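Local coordinates for CELL WALL surface anchor family protein (Streptococcus pneumoniae, PDB 2WW8) that serves as the adhesin of the pneumococcal pilus, probably attaching the bacterium to host cells through an integrin-like domain that carries a magnesium ion, at residues S302-N306 / G347-Q353; A463-P469 / N488-L494; T150-V154 / V710-P714. All blocks are in the same frame, centred on the assembly; numbering follows the deposited sequence.

Contact 1: residues S302-N306 / G347-Q353; sequences SLFWN and GNRLMYQ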
ATOM      1  N   SER A 302     -15.777 -41.626  40.682  1.00 20.14           N
ATOM      2  CA  SER A 302     -16.094 -41.313  39.282  1.00 20.63           C
ATOM      3  C   SER A 302     -16.101 -42.554  38.415  1.00 21.17           C
ATOM      4  O   SER A 302     -15.243 -43.427  38.534  1.00 21.69           O
ATOM      5  CB  SER A 302     -15.122 -40.283  38.759  1.00 21.10           C
ATOM      6  OG  SER A 302     -15.140 -40.263  37.330  1.00 24.71           O
ATOM      7  N   LEU A 303     -17.049 -42.685  37.497  1.00 22.42           N
ATOM      8  CA  LEU A 303     -16.944 -43.841  36.603  1.00 22.70           C
ATOM      9  C   LEU A 303     -15.811 -43.754  35.564  1.00 20.69           C
ATOM     10  O   LEU A 303     -15.526 -44.734  34.879  1.00 19.97           O
ATOM     11  CB  LEU A 303     -18.279 -44.057  35.926  1.00 26.53           C
ATOM     12  CG  LEU A 303     -18.661 -43.114  34.797  1.00 32.21           C
ATOM     13  CD1 LEU A 303     -18.541 -43.959  33.465  1.00 37.37           C
ATOM     14  CD2 LEU A 303     -20.118 -42.718  35.142  1.00 40.01           C
ATOM     15  N   PHE A 304     -15.133 -42.600  35.490  1.00 18.27           N
ATOM     16  CA  PHE A 304     -14.057 -42.441  34.514  1.00 16.49           C
ATOM     17  C   PHE A 304     -12.728 -42.939  35.054  1.00 15.47           C
ATOM     18  O   PHE A 304     -11.769 -43.070  34.295  1.00 14.56           O
ATOM     19  CB  PHE A 304     -13.943 -40.988  34.059  1.00 19.61           C
ATOM     20  CG  PHE A 304     -15.223 -40.452  33.485  1.00 20.29           C
ATOM     21  CD1 PHE A 304     -15.859 -41.118  32.437  1.00 26.56           C
ATOM     22  CD2 PHE A 304     -15.810 -39.329  34.043  1.00 20.19           C
ATOM     23  CE1 PHE A 304     -17.062 -40.608  31.901  1.00 30.28           C
ATOM     24  CE2 PHE A 304     -17.007 -38.826  33.521  1.00 25.75           C
ATOM     25  CZ  PHE A 304     -17.641 -39.452  32.461  1.00 17.54           C
ATOM     26  N   TRP A 305     -12.692 -43.232  36.355  1.00 13.14           N
ATOM     27  CA  TRP A 305     -11.394 -43.560  36.954  1.00 14.45           C
ATOM     28  C   TRP A 305     -11.507 -44.711  37.937  1.00 13.21           C
ATOM     29  O   TRP A 305     -12.580 -44.913  38.462  1.00 13.84           O
ATOM     30  CB  TRP A 305     -10.869 -42.347  37.720  1.00 13.21           C
ATOM     31  CG  TRP A 305     -10.765 -41.098  36.855  1.00 15.19           C
ATOM     32  CD1 TRP A 305     -11.676 -40.057  36.822  1.00 12.98           C
ATOM     33  CD2 TRP A 305      -9.734 -40.764  35.913  1.00 10.96           C
ATOM     34  NE1 TRP A 305     -11.252 -39.087  35.918  1.00 11.25           N
ATOM     35  CE2 TRP A 305     -10.075 -39.505  35.349  1.00 12.14           C
ATOM     36  CE3 TRP A 305      -8.549 -41.387  35.497  1.00 11.27           C
ATOM     37  CZ2 TRP A 305      -9.275 -38.864  34.377  1.00 10.62           C
ATOM     38  CZ3 TRP A 305      -7.769 -40.753  34.552  1.00  9.43           C
ATOM     39  CH2 TRP A 305      -8.139 -39.507  34.002  1.00 11.86           C
ATOM     40  N   ASN A 306     -10.443 -45.474  38.173  1.00 15.74           N
ATOM     41  CA  ASN A 306     -10.511 -46.442  39.303  1.00 16.11           C
ATOM     42  C   ASN A 306     -10.681 -45.781  40.691  1.00 15.68           C
ATOM     43  O   ASN A 306     -10.258 -44.631  40.976  1.00 14.59           O
ATOM     44  CB  ASN A 306      -9.234 -47.284  39.309  1.00 17.29           C
ATOM     45  CG  ASN A 306      -9.431 -48.630  40.017  1.00 25.23           C
ATOM     46  OD1 ASN A 306     -10.507 -49.228  39.936  1.00 26.67           O
ATOM     47  ND2 ASN A 306      -8.400 -49.104  40.728  1.00 27.88           N
ATOM     48  N   GLY A 347     -15.092 -35.287  32.817  1.00 23.53           N
ATOM     49  CA  GLY A 347     -14.093 -35.789  33.730  1.00 22.85           C
ATOM     50  C   GLY A 347     -13.260 -36.960  33.258  1.00 23.07           C
ATOM     51  O   GLY A 347     -12.395 -37.451  34.027  1.00 25.24           O
ATOM     52  N   ASN A 348     -13.517 -37.440  32.041  1.00 20.68           N
ATOM     53  CA  ASN A 348     -12.672 -38.503  31.499  1.00 20.61           C
ATOM     54  C   ASN A 348     -11.301 -37.986  31.007  1.00 20.33           C
ATOM     55  O   ASN A 348     -10.361 -38.784  30.802  1.00 20.79           O
ATOM     56  CB  ASN A 348     -13.386 -39.294  30.411  1.00 19.48           C
ATOM     57  CG  ASN A 348     -13.951 -38.411  29.336  1.00 22.68           C
ATOM     58  OD1 ASN A 348     -14.788 -37.508  29.599  1.00 23.11           O
ATOM     59  ND2 ASN A 348     -13.477 -38.634  28.115  1.00 20.84           N
ATOM     60  N   ARG A 349     -11.186 -36.673  30.837  1.00 16.84           N
ATOM     61  CA  ARG A 349      -9.888 -36.082  30.566  1.00 17.96           C
ATOM     62  C   ARG A 349      -9.163 -35.755  31.852  1.00 16.42           C
ATOM     63  O   ARG A 349      -9.716 -35.155  32.756  1.00 17.30           O
ATOM     64  CB  ARG A 349      -9.968 -34.795  29.731  1.00 18.58           C
ATOM     65  CG  ARG A 349     -10.198 -35.066  28.229  1.00 23.49           C
ATOM     66  CD  ARG A 349      -9.312 -36.215  27.692  1.00 25.96           C
ATOM     67  NE  ARG A 349      -9.516 -36.606  26.287  1.00 26.70           N
ATOM     68  CZ  ARG A 349      -9.121 -35.896  25.226  1.00 26.57           C
ATOM     69  NH1 ARG A 349      -8.475 -34.740  25.345  1.00 31.25           N
ATOM     70  NH2 ARG A 349      -9.375 -36.343  24.014  1.00 23.43           N
ATOM     71  N   LEU A 350      -7.879 -36.082  31.891  1.00 15.10           N
ATOM     72  CA  LEU A 350      -7.012 -35.607  32.948  1.00 13.53           C
ATOM     73  C   LEU A 350      -7.088 -34.076  33.111  1.00 13.81           C
ATOM     74  O   LEU A 350      -7.175 -33.579  34.222  1.00 12.02           O
ATOM     75  CB  LEU A 350      -5.585 -36.049  32.619  1.00 14.82           C
ATOM     76  CG  LEU A 350      -4.496 -35.409  33.522  1.00 23.83           C
ATOM     77  CD1 LEU A 350      -4.571 -36.115  34.868  1.00 16.62           C
ATOM     78  CD2 LEU A 350      -3.109 -35.635  32.850  1.00 25.04           C
ATOM     79  N   MET A 351      -7.050 -33.279  32.041  1.00 13.57           N
ATOM     80  CA  MET A 351      -6.936 -31.836  32.268  1.00 13.72           C
ATOM     81  C   MET A 351      -8.169 -31.221  32.884  1.00 13.33           C
ATOM     82  O   MET A 351      -8.098 -30.134  33.457  1.00 15.49           O
ATOM     83  CB  MET A 351      -6.580 -31.063  31.002  1.00 14.54           C
ATOM     84  CG  MET A 351      -5.263 -31.575  30.356  1.00 15.98           C
ATOM     85  SD  MET A 351      -3.854 -31.308  31.533  1.00 23.60           S
ATOM     86  CE  MET A 351      -4.092 -29.566  31.937  1.00 18.94           C
ATOM     87  N   TYR A 352      -9.299 -31.905  32.755  1.00 12.26           N
ATOM     88  CA  TYR A 352     -10.542 -31.474  33.434  1.00 12.49           C
ATOM     89  C   TYR A 352     -10.333 -31.387  34.943  1.00 11.90           C
ATOM     90  O   TYR A 352     -10.937 -30.535  35.640  1.00 12.83           O
ATOM     91  CB  TYR A 352     -11.602 -32.521  33.018  1.00 12.59           C
ATOM     92  CG  TYR A 352     -12.981 -32.256  33.591  1.00 13.23           C
ATOM     93  CD1 TYR A 352     -13.282 -32.587  34.914  1.00 17.13           C
ATOM     94  CD2 TYR A 352     -13.946 -31.591  32.824  1.00 17.50           C
ATOM     95  CE1 TYR A 352     -14.562 -32.305  35.453  1.00 18.81           C
ATOM     96  CE2 TYR A 352     -15.211 -31.310  33.351  1.00 17.42           C
ATOM     97  CZ  TYR A 352     -15.501 -31.700  34.629  1.00 15.37           C
ATOM     98  OH  TYR A 352     -16.743 -31.441  35.130  1.00 25.60           O
ATOM     99  N   GLN A 353      -9.473 -32.271  35.472  1.00 12.63           N
ATOM    100  CA  GLN A 353      -9.296 -32.304  36.927  1.00 14.01           C
ATOM    101  C   GLN A 353      -8.670 -31.002  37.440  1.00 16.24           C
ATOM    102  O   GLN A 353      -8.725 -30.782  38.643  1.00 17.99           O
ATOM    103  CB  GLN A 353      -8.475 -33.510  37.399  1.00 13.86           C
ATOM    104  CG  GLN A 353      -8.948 -34.842  36.679  1.00 12.14           C
ATOM    105  CD  GLN A 353     -10.428 -35.142  36.906  1.00 18.06           C
ATOM    106  OE1 GLN A 353     -10.934 -34.914  38.012  1.00 17.14           O
ATOM    107  NE2 GLN A 353     -11.122 -35.655  35.875  1.00 15.13           N
TER
HETATM  108  O   HOH W   1     -13.726 -37.180  36.683  1.00 34.26           O
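Trp305 and Phe304 reach from the loop 302-306 to the backbone of Gly347 and Asn348, and together they make up all of the surface that 302-306 buries here. The indole of Trp305 makes the one direct hydrogen bond across: NE1 donates to Gly347 O at 2.7 Å. The bond is short but bent (N-H...O angle 132°). Trp305 sets CG anti to its carbonyl carbon (chi1 -56°), which carries the indole toward Gly347. Next to this bond, the six-membered part of the indole turns its edge to the backbone at Arg349 and Leu350, CZ2 lying 4.0 Å from Leu350 N. Both loops belong to the region with the magnesium site, consistent with the metal-ion-dependent adhesion site of an integrin I-like (von Willebrand A) domain, and Tyr352 O bonds to Asn235, between the metal-site residues Ser234 and Ser236. Phe304 uses a ring face instead: Asn348 CB sits 4.0 Å from the ring centroid and 27° off the normal, a CH-pi contact, while Asn348 N lies over a face at 3.6 Å from CD2. A type I turn from Ser302 to Trp305 presents the two rings, and an ST turn, in which Phe304 N donates to Ser302 OG at 3.0 Å, fixes its start. Water 1 accepts from Gln353 NE2 at 3.1 Å and, weakly, from Trp305 NE1, bridging the indole to the 3-10 segment 351-353.

Contact 2: residues A463-P469 / N488-L494; sequences AAFPVKP and NGGYIWL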
ATOM      1  N   ALA A 463     -25.980 -41.668  50.196  1.00 13.53           N
ATOM      2  CA  ALA A 463     -25.464 -42.271  48.968  1.00 13.92           C
ATOM      3  C   ALA A 463     -24.415 -43.322  49.340  1.00 14.48           C
ATOM      4  O   ALA A 463     -23.684 -43.161  50.303  1.00 13.13           O
ATOM      5  CB  ALA A 463     -24.809 -41.202  48.121  1.00 11.81           C
ATOM      6  N   ALA A 464     -24.373 -44.420  48.586  1.00 16.98           N
ATOM      7  CA  ALA A 464     -23.386 -45.478  48.842  1.00 17.85           C
ATOM      8  C   ALA A 464     -22.664 -45.820  47.529  1.00 18.03           C
ATOM      9  O   ALA A 464     -23.296 -45.739  46.491  1.00 18.51           O
ATOM     10  CB  ALA A 464     -24.078 -46.676  49.421  1.00 17.67           C
ATOM     11  N   PHE A 465     -21.365 -46.135  47.552  1.00 14.91           N
ATOM     12  CA  PHE A 465     -20.691 -46.648  46.359  1.00 14.95           C
ATOM     13  C   PHE A 465     -20.981 -48.158  46.254  1.00 13.67           C
ATOM     14  O   PHE A 465     -20.668 -48.875  47.215  1.00 12.51           O
ATOM     15  CB  PHE A 465     -19.205 -46.442  46.597  1.00 15.25           C
ATOM     16  CG  PHE A 465     -18.358 -46.739  45.407  1.00 17.62           C
ATOM     17  CD1 PHE A 465     -18.396 -45.887  44.293  1.00 19.60           C
ATOM     18  CD2 PHE A 465     -17.560 -47.866  45.396  1.00 17.17           C
ATOM     19  CE1 PHE A 465     -17.611 -46.158  43.164  1.00 19.25           C
ATOM     20  CE2 PHE A 465     -16.769 -48.141  44.291  1.00 22.52           C
ATOM     21  CZ  PHE A 465     -16.783 -47.278  43.173  1.00 19.46           C
ATOM     22  N   PRO A 466     -21.565 -48.643  45.132  1.00 11.23           N
ATOM     23  CA  PRO A 466     -21.869 -50.052  44.998  1.00 10.95           C
ATOM     24  C   PRO A 466     -20.610 -50.918  44.803  1.00  9.54           C
ATOM     25  O   PRO A 466     -19.647 -50.544  44.132  1.00  9.33           O
ATOM     26  CB  PRO A 466     -22.794 -50.139  43.762  1.00 11.20           C
ATOM     27  CG  PRO A 466     -23.002 -48.778  43.283  1.00 13.63           C
ATOM     28  CD  PRO A 466     -21.895 -47.917  43.883  1.00 12.61           C
ATOM     29  N   VAL A 467     -20.620 -52.096  45.412  1.00  8.51           N
ATOM     30  CA  VAL A 467     -19.447 -52.927  45.320  1.00  8.58           C
ATOM     31  C   VAL A 467     -19.926 -54.280  44.814  1.00  8.38           C
ATOM     32  O   VAL A 467     -20.643 -54.999  45.494  1.00  8.40           O
ATOM     33  CB  VAL A 467     -18.696 -53.053  46.672  1.00  8.29           C
ATOM     34  CG1 VAL A 467     -17.474 -53.950  46.503  1.00  8.56           C
ATOM     35  CG2 VAL A 467     -18.209 -51.657  47.200  1.00  5.66           C
ATOM     36  N   LYS A 468     -19.560 -54.626  43.580  1.00  8.56           N
ATOM     37  CA  LYS A 468     -20.111 -55.847  43.065  1.00 10.86           C
ATOM     38  C   LYS A 468     -19.430 -57.083  43.702  1.00 10.07           C
ATOM     39  O   LYS A 468     -18.298 -56.973  44.201  1.00 10.16           O
ATOM     40  CB  LYS A 468     -20.075 -55.763  41.541  1.00 13.28           C
ATOM     41  CG  LYS A 468     -18.697 -55.932  40.996  1.00 19.49           C
ATOM     42  CD  LYS A 468     -18.719 -55.856  39.450  1.00 26.19           C
ATOM     43  CE  LYS A 468     -17.304 -55.602  38.882  1.00 29.29           C
ATOM     44  NZ  LYS A 468     -17.230 -55.823  37.417  1.00 24.99           N
ATOM     45  N   PRO A 469     -20.108 -58.238  43.702  1.00  9.94           N
ATOM     46  CA  PRO A 469     -19.548 -59.407  44.341  1.00 11.34           C
ATOM     47  C   PRO A 469     -18.074 -59.635  43.968  1.00 13.78           C
ATOM     48  O   PRO A 469     -17.262 -59.997  44.814  1.00 13.50           O
ATOM     49  CB  PRO A 469     -20.416 -60.553  43.777  1.00 12.30           C
ATOM     50  CG  PRO A 469     -21.747 -59.894  43.559  1.00  9.59           C
ATOM     51  CD  PRO A 469     -21.348 -58.575  42.978  1.00  8.26           C
ATOM     52  N   ASN A 488     -23.204 -61.562  47.534  1.00 10.09           N
ATOM     53  CA  ASN A 488     -24.149 -60.521  47.155  1.00  9.13           C
ATOM     54  C   ASN A 488     -23.474 -59.238  46.844  1.00  9.50           C
ATOM     55  O   ASN A 488     -24.076 -58.325  46.288  1.00 11.51           O
ATOM     56  CB  ASN A 488     -25.172 -60.359  48.283  1.00 11.14           C
ATOM     57  CG  ASN A 488     -25.987 -61.618  48.477  1.00  8.99           C
ATOM     58  OD1 ASN A 488     -26.656 -62.093  47.531  1.00 12.29           O
ATOM     59  ND2 ASN A 488     -25.948 -62.196  49.695  1.00  7.78           N
ATOM     60  N   GLY A 489     -22.193 -59.126  47.179  1.00  7.92           N
ATOM     61  CA  GLY A 489     -21.527 -57.864  47.019  1.00  6.71           C
ATOM     62  C   GLY A 489     -22.035 -56.966  48.128  1.00  7.46           C
ATOM     63  O   GLY A 489     -22.546 -57.473  49.121  1.00  6.45           O
ATOM     64  N   GLY A 490     -21.902 -55.648  47.965  1.00  8.29           N
ATOM     65  CA  GLY A 490     -22.287 -54.699  49.013  1.00  8.36           C
ATOM     66  C   GLY A 490     -22.159 -53.249  48.585  1.00  9.42           C
ATOM     67  O   GLY A 490     -22.384 -52.913  47.416  1.00  8.53           O
ATOM     68  N   TYR A 491     -21.806 -52.385  49.538  1.00  8.02           N
ATOM     69  CA  TYR A 491     -21.820 -50.947  49.322  1.00  9.89           C
ATOM     70  C   TYR A 491     -20.910 -50.283  50.397  1.00  9.59           C
ATOM     71  O   TYR A 491     -20.596 -50.911  51.405  1.00  7.83           O
ATOM     72  CB  TYR A 491     -23.269 -50.414  49.310  1.00  9.06           C
ATOM     73  CG  TYR A 491     -24.033 -50.596  50.599  1.00 10.83           C
ATOM     74  CD1 TYR A 491     -24.803 -51.739  50.836  1.00 15.47           C
ATOM     75  CD2 TYR A 491     -24.003 -49.610  51.587  1.00 15.29           C
ATOM     76  CE1 TYR A 491     -25.520 -51.904  52.029  1.00 15.52           C
ATOM     77  CE2 TYR A 491     -24.692 -49.772  52.785  1.00 16.79           C
ATOM     78  CZ  TYR A 491     -25.441 -50.890  52.998  1.00 18.40           C
ATOM     79  OH  TYR A 491     -26.080 -50.953  54.232  1.00 26.77           O
ATOM     80  N   ILE A 492     -20.469 -49.058  50.117  1.00  7.96           N
ATOM     81  CA  ILE A 492     -19.615 -48.258  50.954  1.00 10.81           C
ATOM     82  C   ILE A 492     -20.347 -46.916  51.109  1.00 11.39           C
ATOM     83  O   ILE A 492     -20.563 -46.213  50.104  1.00  9.58           O
ATOM     84  CB  ILE A 492     -18.203 -48.017  50.304  1.00 10.88           C
ATOM     85  CG1 ILE A 492     -17.459 -49.363  50.132  1.00  9.79           C
ATOM     86  CG2 ILE A 492     -17.427 -46.988  51.190  1.00 10.39           C
ATOM     87  CD1 ILE A 492     -16.156 -49.264  49.248  1.00  9.77           C
ATOM     88  N   TRP A 493     -20.747 -46.603  52.341  1.00 10.90           N
ATOM     89  CA  TRP A 493     -21.379 -45.293  52.533  1.00 12.60           C
ATOM     90  C   TRP A 493     -20.399 -44.187  52.229  1.00 12.06           C
ATOM     91  O   TRP A 493     -19.250 -44.244  52.695  1.00 12.75           O
ATOM     92  CB  TRP A 493     -21.802 -45.114  53.991  1.00 10.74           C
ATOM     93  CG  TRP A 493     -22.965 -45.967  54.433  1.00 16.67           C
ATOM     94  CD1 TRP A 493     -22.956 -46.901  55.449  1.00 13.30           C
ATOM     95  CD2 TRP A 493     -24.302 -45.954  53.906  1.00 13.76           C
ATOM     96  NE1 TRP A 493     -24.202 -47.455  55.570  1.00 13.07           N
ATOM     97  CE2 TRP A 493     -25.042 -46.909  54.631  1.00 12.77           C
ATOM     98  CE3 TRP A 493     -24.932 -45.246  52.883  1.00 15.24           C
ATOM     99  CZ2 TRP A 493     -26.407 -47.157  54.387  1.00 13.40           C
ATOM    100  CZ3 TRP A 493     -26.304 -45.483  52.634  1.00 17.15           C
ATOM    101  CH2 TRP A 493     -27.027 -46.445  53.391  1.00 13.57           C
ATOM    102  N   LEU A 494     -20.839 -43.172  51.477  1.00 11.58           N
ATOM    103  CA  LEU A 494     -19.983 -42.059  51.111  1.00 12.32           C
ATOM    104  C   LEU A 494     -20.124 -40.774  51.935  1.00 14.43           C
ATOM    105  O   LEU A 494     -21.255 -40.349  52.245  1.00 13.47           O
ATOM    106  CB  LEU A 494     -20.179 -41.673  49.639  1.00 13.37           C
ATOM    107  CG  LEU A 494     -20.031 -42.794  48.605  1.00 12.52           C
ATOM    108  CD1 LEU A 494     -20.457 -42.326  47.223  1.00 11.91           C
ATOM    109  CD2 LEU A 494     -18.600 -43.435  48.632  1.00 12.56           C
TER
HETATM  110  O   HOH W   2     -23.625 -41.699  52.680  1.00 12.29           O
HETATM  111  O   HOH W   3     -23.208 -56.567  44.705  1.00 43.68           O
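An antiparallel strand pair, 464-467 against 489-493, forms this contact, the short segment axes approaching to 4.2 Å with 154° between their directions. Phe465 faces Ile492 as a hydrogen-bonded pair: Phe465 N donates to Ile492 O at 2.7 Å, and Ile492 N returns a bond to Phe465 O. Val467 and Gly490 repeat the pattern with a bond in each direction. Leu494 N adds an almost straight bond to Ala463 O, with an N-H...O angle of 174°, and water 2 donates to both Ala463 O and Leu494 O. The two strands belong to a small antiparallel sheet, and helix 469-477 lies in the connection between them, its Met475 touching Phe465, Val467 and Ile492. On that face, Val467 CG2 lies 3.8 Å from Ile492 CD1. With CG1 anti to the backbone N (chi1 180°), CG2 is left on the side of Ile492. Farther along, Leu494 CD2 packs 3.7 Å from Phe465 CB. The other face carries Ala464, whose CB fits against two aromatic side chains, 3.6 Å from Tyr491 CD2 and 3.8 Å from Trp493 CE3. These rings also meet each other, Tyr491 CE2 standing 3.3 Å above the indole plane, offset toward its rim. Ala463 O approaches that indole at its edge, 3.5 Å from CE3.

Contact 3: residues T150-V154 / V710-P714; sequences TYPDV and VRDFP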
ATOM      1  N   THR A 150      13.013  15.099  -0.950  1.00 17.87           N
ATOM      2  CA  THR A 150      13.306  15.549   0.422  1.00 17.22           C
ATOM      3  C   THR A 150      12.005  16.076   1.062  1.00 18.29           C
ATOM      4  O   THR A 150      11.321  16.943   0.490  1.00 19.37           O
ATOM      5  CB  THR A 150      14.437  16.586   0.459  1.00 18.97           C
ATOM      6  OG1 THR A 150      15.640  15.999  -0.066  1.00 21.94           O
ATOM      7  CG2 THR A 150      14.753  17.061   1.883  1.00 18.06           C
ATOM      8  N   TYR A 151      11.634  15.508   2.208  1.00 15.23           N
ATOM      9  CA  TYR A 151      10.488  15.983   2.993  1.00 15.71           C
ATOM     10  C   TYR A 151      10.797  17.341   3.553  1.00 14.42           C
ATOM     11  O   TYR A 151      11.786  17.496   4.271  1.00 15.61           O
ATOM     12  CB  TYR A 151      10.160  15.047   4.149  1.00 15.35           C
ATOM     13  CG  TYR A 151       9.480  13.762   3.729  1.00 14.83           C
ATOM     14  CD1 TYR A 151       8.209  13.796   3.148  1.00 15.86           C
ATOM     15  CD2 TYR A 151      10.056  12.523   3.974  1.00 16.77           C
ATOM     16  CE1 TYR A 151       7.574  12.655   2.771  1.00 11.21           C
ATOM     17  CE2 TYR A 151       9.390  11.338   3.612  1.00 19.29           C
ATOM     18  CZ  TYR A 151       8.135  11.426   3.045  1.00 18.13           C
ATOM     19  OH  TYR A 151       7.484  10.265   2.663  1.00 15.57           O
ATOM     20  N   PRO A 152       9.974  18.342   3.215  1.00 13.81           N
ATOM     21  CA  PRO A 152      10.327  19.673   3.752  1.00 14.25           C
ATOM     22  C   PRO A 152      10.293  19.749   5.284  1.00 12.94           C
ATOM     23  O   PRO A 152      11.166  20.402   5.810  1.00 14.50           O
ATOM     24  CB  PRO A 152       9.246  20.585   3.177  1.00 13.74           C
ATOM     25  CG  PRO A 152       8.939  19.899   1.838  1.00 15.80           C
ATOM     26  CD  PRO A 152       8.940  18.422   2.172  1.00 13.07           C
ATOM     27  N   ASP A 153       9.327  19.097   5.941  1.00 11.93           N
ATOM     28  CA  ASP A 153       9.047  19.292   7.346  1.00 11.12           C
ATOM     29  C   ASP A 153      10.276  18.976   8.220  1.00 12.29           C
ATOM     30  O   ASP A 153      10.619  19.751   9.106  1.00 10.59           O
ATOM     31  CB  ASP A 153       7.874  18.462   7.865  1.00 10.63           C
ATOM     32  CG  ASP A 153       7.806  17.007   7.318  1.00 12.05           C
ATOM     33  OD1 ASP A 153       8.790  16.357   6.896  1.00 13.92           O
ATOM     34  OD2 ASP A 153       6.706  16.443   7.381  1.00 13.19           O
ATOM     35  N   VAL A 154      10.896  17.825   7.983  1.00 12.63           N
ATOM     36  CA  VAL A 154      12.060  17.411   8.779  1.00 12.27           C
ATOM     37  C   VAL A 154      13.257  17.123   7.896  1.00 14.24           C
ATOM     38  O   VAL A 154      14.293  16.701   8.404  1.00 16.56           O
ATOM     39  CB  VAL A 154      11.766  16.242   9.745  1.00 12.43           C
ATOM     40  CG1 VAL A 154      10.657  16.643  10.715  1.00 11.23           C
ATOM     41  CG2 VAL A 154      11.384  14.976   8.933  1.00 10.58           C
ATOM     42  N   VAL A 710       2.446  20.350  10.855  1.00 15.91           N
ATOM     43  CA  VAL A 710       2.274  20.094   9.459  1.00 14.28           C
ATOM     44  C   VAL A 710       3.112  18.861   9.156  1.00 14.43           C
ATOM     45  O   VAL A 710       4.296  18.755   9.524  1.00 15.81           O
ATOM     46  CB  VAL A 710       2.822  21.254   8.624  1.00 16.00           C
ATOM     47  CG1 VAL A 710       2.209  21.154   7.268  1.00 16.56           C
ATOM     48  CG2 VAL A 710       2.382  22.529   9.229  1.00 21.84           C
ATOM     49  N   ARG A 711       2.483  17.915   8.486  1.00 12.17           N
ATOM     50  CA  ARG A 711       3.184  16.739   7.993  1.00 12.60           C
ATOM     51  C   ARG A 711       3.128  16.678   6.447  1.00 13.12           C
ATOM     52  O   ARG A 711       2.040  16.738   5.899  1.00 11.42           O
ATOM     53  CB  ARG A 711       2.519  15.459   8.537  1.00 12.32           C
ATOM     54  CG  ARG A 711       2.134  15.451  10.055  1.00 13.98           C
ATOM     55  CD  ARG A 711       3.379  15.682  10.856  1.00 14.46           C
ATOM     56  NE  ARG A 711       3.171  15.454  12.283  1.00 14.35           N
ATOM     57  CZ  ARG A 711       3.851  16.084  13.224  1.00 16.16           C
ATOM     58  NH1 ARG A 711       4.739  17.014  12.885  1.00 17.38           N
ATOM     59  NH2 ARG A 711       3.627  15.818  14.505  1.00 13.12           N
ATOM     60  N   ASP A 712       4.273  16.514   5.782  1.00 12.78           N
ATOM     61  CA  ASP A 712       4.383  16.371   4.345  1.00 14.66           C
ATOM     62  C   ASP A 712       4.021  14.972   3.834  1.00 14.81           C
ATOM     63  O   ASP A 712       4.406  13.970   4.407  1.00 15.24           O
ATOM     64  CB  ASP A 712       5.802  16.728   3.859  1.00 15.01           C
ATOM     65  CG  ASP A 712       6.049  18.220   3.914  1.00 17.87           C
ATOM     66  OD1 ASP A 712       5.440  18.901   3.063  1.00 19.18           O
ATOM     67  OD2 ASP A 712       6.744  18.722   4.848  1.00 15.90           O
ATOM     68  N   PHE A 713       3.297  14.942   2.726  1.00 13.13           N
ATOM     69  CA  PHE A 713       3.136  13.748   1.903  1.00 15.90           C
ATOM     70  C   PHE A 713       4.325  13.605   0.934  1.00 17.51           C
ATOM     71  O   PHE A 713       4.875  14.610   0.443  1.00 18.68           O
ATOM     72  CB  PHE A 713       1.876  13.926   1.011  1.00 13.73           C
ATOM     73  CG  PHE A 713       0.581  13.727   1.750  1.00 14.56           C
ATOM     74  CD1 PHE A 713      -0.010  14.767   2.451  1.00 15.92           C
ATOM     75  CD2 PHE A 713      -0.113  12.529   1.597  1.00 15.12           C
ATOM     76  CE1 PHE A 713      -1.246  14.560   3.097  1.00 13.39           C
ATOM     77  CE2 PHE A 713      -1.324  12.302   2.212  1.00 15.62           C
ATOM     78  CZ  PHE A 713      -1.895  13.329   2.958  1.00 15.51           C
ATOM     79  N   PRO A 714       4.665  12.366   0.556  1.00 18.32           N
ATOM     80  CA  PRO A 714       5.717  12.238  -0.465  1.00 17.53           C
ATOM     81  C   PRO A 714       5.158  12.529  -1.882  1.00 19.60           C
ATOM     82  O   PRO A 714       3.938  12.522  -2.018  1.00 19.11           O
ATOM     83  CB  PRO A 714       6.126  10.772  -0.330  1.00 18.60           C
ATOM     84  CG  PRO A 714       4.872  10.077   0.122  1.00 16.96           C
ATOM     85  CD  PRO A 714       4.146  11.060   1.011  1.00 18.54           C
TER
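Val710 O lies 4.0 Å from Asp153 CB where the loop 150-154 lies against the outermost strand 711-712 of a five-stranded antiparallel sheet, in a region matching the Ig-like domain of GBS104-type tip pilins. Next along, Arg711, whose CB points away from the loop, forms a salt bridge with Glu186, but its CA passes 3.6 Å from Asp153 OD2. Asp712 carries the contact. Its backbone N donates to Asp153 OD2 at 2.9 Å, nearly straight at 178°, although the donor stands 44° out of the Asp153 carboxylate plane. Asp153 can reach it because its CG sits between the backbone N and carbonyl carbon (chi1 40°). In return Asp712 OD2 accepts a weak, bent bond from Asp153 N, so the two aspartates exchange bonds between carboxylate and backbone. Their OD2 atoms approach to 3.4 Å; salt bridges from Arg182 to Asp153 and from Arg697 to Asp712 probably offset the like charges. Pro152 lies against the same group, with CD 3.4 Å from Asp712 CG. Phe713 has its CB directed away from the loop and its side chain touches strand 187-196; its carbonyl carbon lies at the edge of the Tyr151 ring. Pro714 lies alongside that tyrosine and points the same way, its CB 3.3 Å from Tyr151 OH.

Along the chain, segment 150-154 comes first, contacts 1 and 2 follow in series, and segment 710-714 closes contact 3 around both. Contacts 1 and 2 have centres 21 Å apart and nearest atoms about 5 Å apart without touching. They share surroundings: strand 284-292 pairs with 489-496 of contact 2 and with 311-315, whose Phe312 meets Trp305 of contact 1. Contact 3 lies about 66 Å from contact 1 and 85 Å from contact 2, centre to centre. It joins chain portions on either side of the long insertion containing the parallel sheet and magnesium site, consistent with an integrin-like domain carried on an Ig-like region in an elongated adhesin.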